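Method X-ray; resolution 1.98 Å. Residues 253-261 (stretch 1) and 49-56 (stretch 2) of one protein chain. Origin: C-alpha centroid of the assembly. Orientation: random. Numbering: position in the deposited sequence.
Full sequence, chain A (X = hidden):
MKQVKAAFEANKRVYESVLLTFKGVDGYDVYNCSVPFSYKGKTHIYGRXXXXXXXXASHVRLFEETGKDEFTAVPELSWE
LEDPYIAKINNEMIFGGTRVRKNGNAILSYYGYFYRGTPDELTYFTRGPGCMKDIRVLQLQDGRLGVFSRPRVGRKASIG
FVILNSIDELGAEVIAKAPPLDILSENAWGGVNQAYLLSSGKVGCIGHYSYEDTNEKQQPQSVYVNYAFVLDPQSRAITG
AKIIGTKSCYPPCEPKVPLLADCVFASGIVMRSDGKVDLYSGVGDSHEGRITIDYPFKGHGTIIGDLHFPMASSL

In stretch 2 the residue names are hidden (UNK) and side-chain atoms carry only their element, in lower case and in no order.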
ATOM      1  N   CYS A 253       9.347 -18.264  -2.064  1.00 31.54           N
ATOM      2  CA  CYS A 253       7.984 -18.741  -1.932  1.00 26.56           C
ATOM      3  C   CYS A 253       7.354 -18.829  -3.325  1.00 23.37           C
ATOM      4  O   CYS A 253       7.741 -18.101  -4.236  1.00 27.81           O
ATOM      5  CB  CYS A 253       7.150 -17.844  -1.020  1.00 27.71           C
ATOM      6  SG  CYS A 253       7.239 -16.077  -1.403  1.00 33.06           S
ATOM      7  N   GLU A 254       6.381 -19.725  -3.473  1.00 33.10           N
ATOM      8  CA  GLU A 254       5.676 -19.877  -4.746  1.00 42.40           C
ATOM      9  C   GLU A 254       4.679 -18.776  -5.047  1.00 36.77           C
ATOM     10  O   GLU A 254       3.766 -18.450  -4.275  1.00 25.62           O
ATOM     11  CB  GLU A 254       4.947 -21.234  -4.747  1.00 44.75           C
ATOM     12  CG  GLU A 254       5.890 -22.374  -4.389  1.00 52.68           C
ATOM     13  CD  GLU A 254       6.982 -22.544  -5.433  1.00 57.19           C
ATOM     14  OE1 GLU A 254       6.604 -22.729  -6.608  1.00 51.42           O
ATOM     15  OE2 GLU A 254       8.182 -22.493  -5.083  1.00 58.96           O
ATOM     16  N   PRO A 255       4.780 -18.147  -6.214  1.00 32.67           N
ATOM     17  CA  PRO A 255       3.765 -17.124  -6.511  1.00 38.79           C
ATOM     18  C   PRO A 255       2.399 -17.778  -6.723  1.00 37.28           C
ATOM     19  O   PRO A 255       2.246 -19.000  -6.682  1.00 27.26           O
ATOM     20  CB  PRO A 255       4.271 -16.469  -7.792  1.00 32.80           C
ATOM     21  CG  PRO A 255       5.181 -17.479  -8.411  1.00 28.08           C
ATOM     22  CD  PRO A 255       5.750 -18.298  -7.296  1.00 32.33           C
ATOM     23  N   LYS A 256       1.407 -16.922  -6.942  1.00 33.29           N
ATOM     24  CA  LYS A 256       0.067 -17.417  -7.224  1.00 36.44           C
ATOM     25  C   LYS A 256       0.159 -18.242  -8.516  1.00 35.70           C
ATOM     26  O   LYS A 256      -0.341 -19.354  -8.618  1.00 49.08           O
ATOM     27  CB  LYS A 256      -0.955 -16.297  -7.393  1.00 25.46           C
ATOM     28  CG  LYS A 256      -2.402 -16.763  -7.295  1.00 27.37           C
ATOM     29  CD  LYS A 256      -3.357 -15.589  -7.252  1.00 25.38           C
ATOM     30  CE  LYS A 256      -4.792 -16.022  -6.995  1.00 20.90           C
ATOM     31  NZ  LYS A 256      -5.045 -16.494  -5.622  1.00 28.08           N
ATOM     32  N   VAL A 257       0.825 -17.635  -9.485  1.00 28.26           N
ATOM     33  CA  VAL A 257       1.142 -18.259 -10.758  1.00 36.11           C
ATOM     34  C   VAL A 257       2.556 -17.876 -11.171  1.00 43.05           C
ATOM     35  O   VAL A 257       3.051 -16.824 -10.775  1.00 45.32           O
ATOM     36  CB  VAL A 257       0.154 -17.842 -11.854  1.00 35.14           C
ATOM     37  CG1 VAL A 257      -1.230 -18.369 -11.498  1.00 31.70           C
ATOM     38  CG2 VAL A 257       0.167 -16.336 -12.026  1.00 30.78           C
ATOM     39  N   PRO A 258       3.162 -18.764 -11.946  1.00 47.69           N
ATOM     40  CA  PRO A 258       4.535 -18.606 -12.421  1.00 43.10           C
ATOM     41  C   PRO A 258       4.794 -17.225 -13.012  1.00 34.56           C
ATOM     42  O   PRO A 258       5.878 -16.650 -12.939  1.00 40.60           O
ATOM     43  CB  PRO A 258       4.653 -19.658 -13.526  1.00 46.71           C
ATOM     44  CG  PRO A 258       3.317 -20.291 -13.677  1.00 52.83           C
ATOM     45  CD  PRO A 258       2.555 -20.025 -12.410  1.00 54.04           C
ATOM     46  N   LEU A 259       3.768 -16.676 -13.636  1.00 24.91           N
ATOM     47  CA  LEU A 259       3.866 -15.377 -14.281  1.00 38.39           C
ATOM     48  C   LEU A 259       4.245 -14.258 -13.318  1.00 40.54           C
ATOM     49  O   LEU A 259       4.719 -13.191 -13.725  1.00 28.62           O
ATOM     50  CB  LEU A 259       2.508 -15.104 -14.921  1.00 37.17           C
ATOM     51  CG  LEU A 259       2.291 -13.853 -15.734  1.00 35.44           C
ATOM     52  CD1 LEU A 259       1.247 -14.147 -16.814  1.00 67.85           C
ATOM     53  CD2 LEU A 259       1.838 -12.663 -14.900  1.00 45.02           C
ATOM     54  N   LEU A 260       4.004 -14.493 -12.033  1.00 39.13           N
ATOM     55  CA  LEU A 260       4.204 -13.447 -11.033  1.00 26.25           C
ATOM     56  C   LEU A 260       5.397 -13.800 -10.159  1.00 39.44           C
ATOM     57  O   LEU A 260       5.416 -13.434  -8.987  1.00 35.86           O
ATOM     58  CB  LEU A 260       2.933 -13.289 -10.210  1.00 30.66           C
ATOM     59  CG  LEU A 260       1.752 -12.665 -10.962  1.00 25.96           C
ATOM     60  CD1 LEU A 260       0.492 -12.749 -10.120  1.00 29.18           C
ATOM     61  CD2 LEU A 260       2.060 -11.228 -11.353  1.00 42.68           C
ATOM     62  N   ALA A 261       6.352 -14.502 -10.769  1.00 32.57           N
ATOM     63  CA  ALA A 261       7.561 -14.938 -10.089  1.00 28.58           C
ATOM     64  C   ALA A 261       8.531 -13.786  -9.849  1.00 21.18           C
ATOM     65  O   ALA A 261       9.496 -13.912  -9.096  1.00 39.00           O
ATOM     66  CB  ALA A 261       8.246 -16.056 -10.872  1.00 39.13           C
ATOM     67  N   UNK A  49      -7.284 -12.030   1.747  1.00 15.30           N
ATOM     68  CA  UNK A  49      -7.451 -13.449   1.955  1.00 21.40           C
ATOM     69  C   UNK A  49      -8.186 -14.105   0.777  1.00 19.81           C
ATOM     70  O   UNK A  49      -9.326 -13.832   0.429  1.00 24.54           O
ATOM     71  c   UNK A  49      -8.196 -13.719   3.269  1.00 24.50           C
ATOM     72  c   UNK A  49      -7.572 -12.844   4.350  1.00 27.04           C
ATOM     73  c   UNK A  49      -8.114 -15.192   3.632  1.00 17.73           C
ATOM     74  N   UNK A  50      -7.461 -15.024   0.144  1.00 20.98           N
ATOM     75  CA  UNK A  50      -7.935 -15.692  -1.055  1.00 21.18           C
ATOM     76  C   UNK A  50      -7.207 -17.022  -1.205  1.00 24.48           C
ATOM     77  O   UNK A  50      -6.027 -17.168  -0.884  1.00 24.92           O
ATOM     78  o   UNK A  50      -8.741 -13.510  -5.073  1.00 21.28           O
ATOM     79  o   UNK A  50      -6.651 -14.071  -5.067  1.00 31.11           O
ATOM     80  c   UNK A  50      -8.092 -15.286  -3.612  1.00 33.68           C
ATOM     81  c   UNK A  50      -7.809 -14.221  -4.658  1.00 21.61           C
ATOM     82  c   UNK A  50      -7.759 -14.745  -2.223  1.00 20.01           C
ATOM     83  N   UNK A  51      -7.976 -17.983  -1.688  1.00 18.52           N
ATOM     84  CA  UNK A  51      -7.560 -19.304  -2.127  1.00 23.16           C
ATOM     85  C   UNK A  51      -6.545 -19.200  -3.245  1.00 22.42           C
ATOM     86  O   UNK A  51      -6.686 -18.440  -4.206  1.00 27.78           O
ATOM     87  c   UNK A  51     -10.249 -22.126  -2.039  1.00 55.24           C
ATOM     88  n   UNK A  51      -9.830 -24.380  -3.183  1.00 72.87           N
ATOM     89  c   UNK A  51      -9.877 -22.896  -3.278  1.00 62.99           C
ATOM     90  c   UNK A  51      -9.283 -21.076  -1.532  1.00 39.66           C
ATOM     91  c   UNK A  51      -8.796 -20.094  -2.584  1.00 35.92           C
ATOM     92  N   UNK A  52      -5.456 -19.963  -3.133  1.00 21.12           N
ATOM     93  CA  UNK A  52      -4.438 -19.793  -4.142  1.00 29.74           C
ATOM     94  C   UNK A  52      -4.894 -20.218  -5.541  1.00 42.13           C
ATOM     95  O   UNK A  52      -4.452 -19.637  -6.542  1.00 28.38           O
ATOM     96  n   UNK A  52      -0.192 -20.217  -3.212  1.00 35.36           N
ATOM     97  n   UNK A  52       1.263 -20.486  -1.481  1.00 27.46           N
ATOM     98  c   UNK A  52      -0.708 -20.485  -4.545  1.00 42.18           C
ATOM     99  c   UNK A  52       0.885 -20.805  -2.710  1.00 31.94           C
ATOM    100  n   UNK A  52       1.559 -21.691  -3.431  1.00 34.98           N
ATOM    101  c   UNK A  52      -3.147 -20.567  -3.822  1.00 25.06           C
ATOM    102  c   UNK A  52      -2.099 -19.984  -4.770  1.00 26.51           C
ATOM    103  N   UNK A  53      -5.766 -21.224  -5.609  1.00 33.19           N
ATOM    104  CA  UNK A  53      -6.137 -21.686  -6.950  1.00 36.72           C
ATOM    105  C   UNK A  53      -7.362 -21.012  -7.531  1.00 36.55           C
ATOM    106  O   UNK A  53      -8.016 -21.594  -8.399  1.00 37.29           O
ATOM    107  c   UNK A  53      -6.380 -23.200  -6.922  1.00 30.87           C
ATOM    108  c   UNK A  53      -7.387 -23.563  -5.850  1.00 27.39           C
ATOM    109  o   UNK A  53      -8.021 -22.616  -5.342  1.00 50.77           O
ATOM    110  o   UNK A  53      -7.535 -24.757  -5.532  1.00 46.11           O
ATOM    111  N   UNK A  54      -7.709 -19.804  -7.108  1.00 27.31           N
ATOM    112  CA  UNK A  54      -8.799 -19.094  -7.773  1.00 26.19           C
ATOM    113  C   UNK A  54      -8.561 -17.589  -7.761  1.00 39.08           C
ATOM    114  O   UNK A  54      -7.879 -17.071  -6.875  1.00 39.44           O
ATOM    115  c   UNK A  54      -9.883 -19.946  -5.694  1.00 42.28           C
ATOM    116  c   UNK A  54     -11.210 -18.376  -7.098  1.00 41.99           C
ATOM    117  c   UNK A  54     -10.139 -19.459  -7.115  1.00 32.93           C
ATOM    118  c   UNK A  54     -12.617 -18.830  -7.400  1.00 44.05           C
ATOM    119  N   UNK A  55      -9.128 -16.899  -8.743  1.00 30.55           N
ATOM    120  CA  UNK A  55      -8.980 -15.471  -8.947  1.00 41.19           C
ATOM    121  C   UNK A  55     -10.249 -14.689  -8.662  1.00 38.81           C
ATOM    122  O   UNK A  55     -11.383 -15.166  -8.697  1.00 36.47           O
ATOM    123  c   UNK A  55      -3.479 -15.661 -10.723  1.00 45.03           C
ATOM    124  c   UNK A  55      -4.242 -13.374 -10.635  1.00 30.90           C
ATOM    125  c   UNK A  55      -7.094 -15.845 -10.500  1.00 52.68           C
ATOM    126  c   UNK A  55      -5.568 -13.746 -10.556  1.00 37.35           C
ATOM    127  c   UNK A  55      -5.867 -15.109 -10.562  1.00 43.76           C
ATOM    128  n   UNK A  55      -5.380 -17.296 -10.629  1.00 42.80           N
ATOM    129  c   UNK A  55      -3.210 -14.322 -10.717  1.00 42.12           C
ATOM    130  c   UNK A  55      -8.481 -15.256 -10.399  1.00 55.10           C
ATOM    131  c   UNK A  55      -4.820 -16.044 -10.645  1.00 42.22           C
ATOM    132  c   UNK A  55      -6.747 -17.164 -10.543  1.00 50.81           C
ATOM    133  N   UNK A  56     -10.059 -13.415  -8.337  1.00 28.44           N
ATOM    134  CA  UNK A  56     -11.146 -12.519  -7.982  1.00 28.75           C
ATOM    135  C   UNK A  56     -12.111 -13.106  -6.949  1.00 25.20           C
ATOM    136  O   UNK A  56     -13.311 -12.880  -7.158  1.00 26.90           O
ATOM    137  c   UNK A  56     -11.954 -12.093  -9.206  1.00 35.48           C
TER

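Position 49 carries three side-chain carbons, one bearing the other two, so it branches at the first atom; nothing on stretch 1 comes near. A beta-branched residue on a strand, it is Val49.

Position 50 has three carbons in a row, the third bearing two oxygens. CA-to-CB points toward stretch 1, and one oxygen lies 3.0 Å from NZ of Lys256. Three carbons ending in a carboxylate make it Glu50, and the contact, OE1 to NZ, is a salt bridge.

Position 51 has four carbons in a row ending in nitrogen, and CA-to-CB points away from stretch 1. Its contribution is backbone: its O accepts a hydrogen bond of 2.9 Å from Lys256 NZ. The chain is that of Lys51, which opens a type I turn running to position 54.

Position 52 shows three carbons, a nitrogen, then a carbon bearing two more nitrogens. A side-chain carbon packs against CG of Lys256, one end nitrogen nears CB of Glu254, and O of Glu254 lies over one face of the end group. That group is a guanidinium, hence Arg52: its CG is 4.1 Å from CG of Lys256, and its NH1 3.7 Å from CB of Glu254. Its own O receives a weak hydrogen bond from Lys256 NZ, at 3.3 Å.

Position 53 has two carbons, the second with two oxygens, and its CA-to-CB bond points away from stretch 1. This is Asp53, whose OD2 pairs with NZ of Lys51 at 3.3 Å, a salt bridge inside the turn.

Position 54 has four carbons, forked at the first, one arm two carbons long. CA-to-CB points away from stretch 1, but the backbone O takes a weak hydrogen bond of 3.2 Å from Lys256 NZ. The fork identifies Ile54.

Position 55 holds one carbon, then fused five- and six-membered rings with eight carbons and one nitrogen. Lys256 CD lies over one face of the ring system, and Val257 CG1 and Leu260 CD1 meet its edge. The rings are the indole of Trp55. CD sits 3.7 Å from the six-membered ring centroid, in a CH-pi contact; Val257 CG1 meets CZ2 at 3.6 Å and Leu260 CD1 meets CH2 at 4.1 Å.

Position 56 has a single side-chain carbon, pointing away and touching nothing on stretch 1: Ala56.

The rule to read here is one lysine held along its length. Lys256 extends through three t rotamers, and a final p turn places its ammonium among one carboxylate and three backbone carbonyls. Greasy methylenes lie against indole while the charge is met by oxygen.

Stretch 2, residues 49-56: VEKRDIWA
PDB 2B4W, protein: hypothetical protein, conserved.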